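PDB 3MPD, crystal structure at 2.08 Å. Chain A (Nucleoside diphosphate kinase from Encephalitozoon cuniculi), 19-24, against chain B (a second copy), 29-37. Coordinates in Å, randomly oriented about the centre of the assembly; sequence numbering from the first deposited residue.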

# COMPACT_ATOMS: atom_id res chain seq x y z
N ARG A 19 -7.43 12.23 -5.06
CA ARG A 19 -7.90 12.92 -3.85
C ARG A 19 -7.07 12.64 -2.60
O ARG A 19 -7.36 13.15 -1.50
CB ARG A 19 -9.37 12.54 -3.58
CG ARG A 19 -10.31 13.00 -4.74
CD ARG A 19 -11.73 12.54 -4.52
NE ARG A 19 -12.35 13.07 -3.29
CZ ARG A 19 -13.53 12.65 -2.82
NH1 ARG A 19 -14.21 11.70 -3.48
NH2 ARG A 19 -14.06 13.19 -1.72
N ARG A 20 -6.06 11.77 -2.75
CA ARG A 20 -5.13 11.47 -1.66
C ARG A 20 -5.85 10.85 -0.47
O ARG A 20 -5.63 11.24 0.71
CB ARG A 20 -4.32 12.72 -1.26
CG ARG A 20 -3.29 13.11 -2.38
CD ARG A 20 -2.39 14.27 -1.98
NE ARG A 20 -1.45 14.62 -3.04
CZ ARG A 20 -0.22 14.12 -3.20
NH1 ARG A 20 0.29 13.25 -2.33
NH2 ARG A 20 0.51 14.53 -4.23
N LEU A 21 -6.66 9.84 -0.80
CA LEU A 21 -7.43 9.08 0.19
C LEU A 21 -6.79 7.75 0.58
O LEU A 21 -7.40 6.95 1.32
CB LEU A 21 -8.86 8.83 -0.34
CG LEU A 21 -9.75 10.06 -0.43
CD1 LEU A 21 -11.04 9.78 -1.22
CD2 LEU A 21 -10.14 10.49 0.99
N ILE A 22 -5.59 7.48 0.10
CA ILE A 22 -4.95 6.19 0.38
C ILE A 22 -4.85 5.87 1.89
O ILE A 22 -5.31 4.82 2.32
CB ILE A 22 -3.55 6.03 -0.28
CG1 ILE A 22 -3.66 6.15 -1.81
CG2 ILE A 22 -2.91 4.62 0.09
CD1 ILE A 22 -2.25 6.26 -2.50
N SER A 23 -4.28 6.76 2.70
CA SER A 23 -4.05 6.41 4.12
C SER A 23 -5.37 6.26 4.88
O SER A 23 -5.47 5.40 5.75
CB SER A 23 -3.15 7.40 4.87
OG SER A 23 -3.79 8.66 5.00
N ARG A 24 -6.34 7.10 4.54
CA ARG A 24 -7.66 7.07 5.19
C ARG A 24 -8.42 5.78 4.89
O ARG A 24 -9.16 5.26 5.72
CB ARG A 24 -8.49 8.31 4.78
CG ARG A 24 -8.12 9.53 5.68
CD ARG A 24 -8.66 10.86 5.14
NE ARG A 24 -7.93 11.35 3.96
CZ ARG A 24 -8.18 12.52 3.34
NH1 ARG A 24 -9.16 13.32 3.79
NH2 ARG A 24 -7.47 12.90 2.28
N PHE B 29 3.74 10.63 4.03
CA PHE B 29 4.21 10.82 2.65
C PHE B 29 3.11 11.42 1.79
O PHE B 29 3.36 12.31 0.96
CB PHE B 29 4.71 9.48 2.08
CG PHE B 29 6.04 9.04 2.69
CD1 PHE B 29 7.23 9.40 2.08
CD2 PHE B 29 6.09 8.35 3.89
CE1 PHE B 29 8.47 9.05 2.65
CE2 PHE B 29 7.32 7.99 4.47
CZ PHE B 29 8.51 8.35 3.85
N GLU B 30 1.89 10.95 1.99
CA GLU B 30 0.79 11.36 1.12
C GLU B 30 0.41 12.84 1.40
O GLU B 30 0.17 13.62 0.46
CB GLU B 30 -0.40 10.40 1.30
CG GLU B 30 -1.56 10.68 0.35
CD GLU B 30 -2.66 9.63 0.44
OE1 GLU B 30 -2.97 9.19 1.59
OE2 GLU B 30 -3.23 9.29 -0.63
N GLU B 31 0.42 13.24 2.67
CA GLU B 31 0.05 14.62 3.05
C GLU B 31 1.16 15.62 2.73
O GLU B 31 0.89 16.82 2.61
CB GLU B 31 -0.30 14.70 4.56
CG GLU B 31 -1.64 14.08 4.86
CD GLU B 31 -2.07 14.24 6.34
OE1 GLU B 31 -1.21 14.51 7.23
OE2 GLU B 31 -3.30 14.09 6.60
N LYS B 32 2.41 15.13 2.67
CA LYS B 32 3.55 15.97 2.26
C LYS B 32 3.53 16.32 0.77
O LYS B 32 4.09 17.33 0.37
CB LYS B 32 4.88 15.29 2.66
CG LYS B 32 6.19 16.09 2.39
CD LYS B 32 6.34 17.33 3.29
CE LYS B 32 7.75 17.97 3.08
NZ LYS B 32 7.91 19.23 3.94
N GLY B 33 2.89 15.50 -0.07
CA GLY B 33 2.74 15.84 -1.48
C GLY B 33 3.48 14.93 -2.46
O GLY B 33 3.37 15.13 -3.68
N LEU B 34 4.18 13.93 -1.96
CA LEU B 34 4.81 12.93 -2.82
C LEU B 34 3.77 11.98 -3.42
O LEU B 34 2.68 11.79 -2.87
CB LEU B 34 5.90 12.14 -2.07
CG LEU B 34 7.08 12.96 -1.50
CD1 LEU B 34 8.02 12.07 -0.71
CD2 LEU B 34 7.87 13.69 -2.62
N TYR B 35 4.16 11.35 -4.53
CA TYR B 35 3.32 10.47 -5.30
C TYR B 35 3.72 9.01 -5.12
O TYR B 35 4.85 8.64 -5.41
CB TYR B 35 3.43 10.83 -6.79
CG TYR B 35 2.94 12.23 -7.07
CD1 TYR B 35 1.57 12.51 -7.13
CD2 TYR B 35 3.84 13.30 -7.23
CE1 TYR B 35 1.09 13.81 -7.37
CE2 TYR B 35 3.37 14.61 -7.47
CZ TYR B 35 2.00 14.85 -7.52
OH TYR B 35 1.51 16.13 -7.75
N LEU B 36 2.78 8.17 -4.70
CA LEU B 36 3.02 6.72 -4.72
C LEU B 36 3.08 6.22 -6.16
O LEU B 36 2.17 6.50 -6.96
CB LEU B 36 1.92 6.01 -3.93
CG LEU B 36 2.06 4.50 -3.81
CD1 LEU B 36 3.25 4.10 -2.96
CD2 LEU B 36 0.76 3.96 -3.28
N ALA B 37 4.16 5.49 -6.48
CA ALA B 37 4.44 4.94 -7.83
C ALA B 37 4.51 3.42 -7.87
O ALA B 37 4.27 2.83 -8.90
CB ALA B 37 5.75 5.52 -8.41

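This is a polar, reciprocal contact between two copies of nucleoside diphosphate kinase, in which one charged side chain from each stretch reaches across to the other's backbone: A:Arg20 to carbonyl oxygens in and just beyond the last turn of a chain B helix, and B:Glu30 to amides at the start of a chain A helix. The two residues also form the closest CA pair, with A:Arg20 CA 6.5 Å from B:Glu30 CA, and they account for most of the 389 Å² buried between the stretches.

A:Arg20 follows a helix with positive phi, in a Schellman motif, and its CA-to-CB bond points toward chain B. The side chain leaves with chi1 m, runs straight through chi2 and chi3 (both t), and turns its guanidinium at chi4 (-91°), carrying it to the turn where the chain B helix gives out. The best aligned of the three A:Arg20 hydrogen bonds joins A:Arg20 NH1 to B:Leu34 O (2.9 Å, 164°), with the oxygen at the guanidinium edge. Two weak hydrogen bonds add to it, A:Arg20 NH1 to B:Glu30 O (2.8 Å) and A:Arg20 NH2 to B:Gly33 O (3.0 Å). Arginine suits the site because its planar, multi-donor head can serve several carbonyls at once. B:Gly33 CA lies over one guanidinium face, and A:Arg20 NH2 sits over a face of the B:Tyr35 ring, 3.3 Å from B:Tyr35 CE1. The backbone angles of B:Gly33 (114/0) by themselves call for glycine, since a CB would jam against the preceding carbonyl.

B:Glu30 answers in the other direction. Its CA-to-CB bond points sideways, but chi1 and chi2 are both t and the carboxylate comes nearer, placing its two oxygens before successive amides: A:Ile22 N donates a hydrogen bond to B:Glu30 OE2 (3.1 Å) and A:Ser23 N to B:Glu30 OE1 (3.0 Å, 164°). These amides lie in the first turn of the helix that follows A:Leu21, where NH groups lack partners within the helix, so a buried carboxylate is well matched to them.

Beside these polar contacts, A:Ile22 CD1 packs against B:Leu36 CD2 at 3.9 Å, a small apolar contact between two buried side chains that point toward each other's stretch. A:Ser23 also faces chain B, and its small side chain fits close to the carboxylate, with A:Ser23 OG 3.5 Å from B:Glu30 OE1. Within chain A, A:Arg24 NH2 donates a hydrogen bond to A:Arg20 O (2.9 Å), tying the new helix back to the turn that presents A:Arg20.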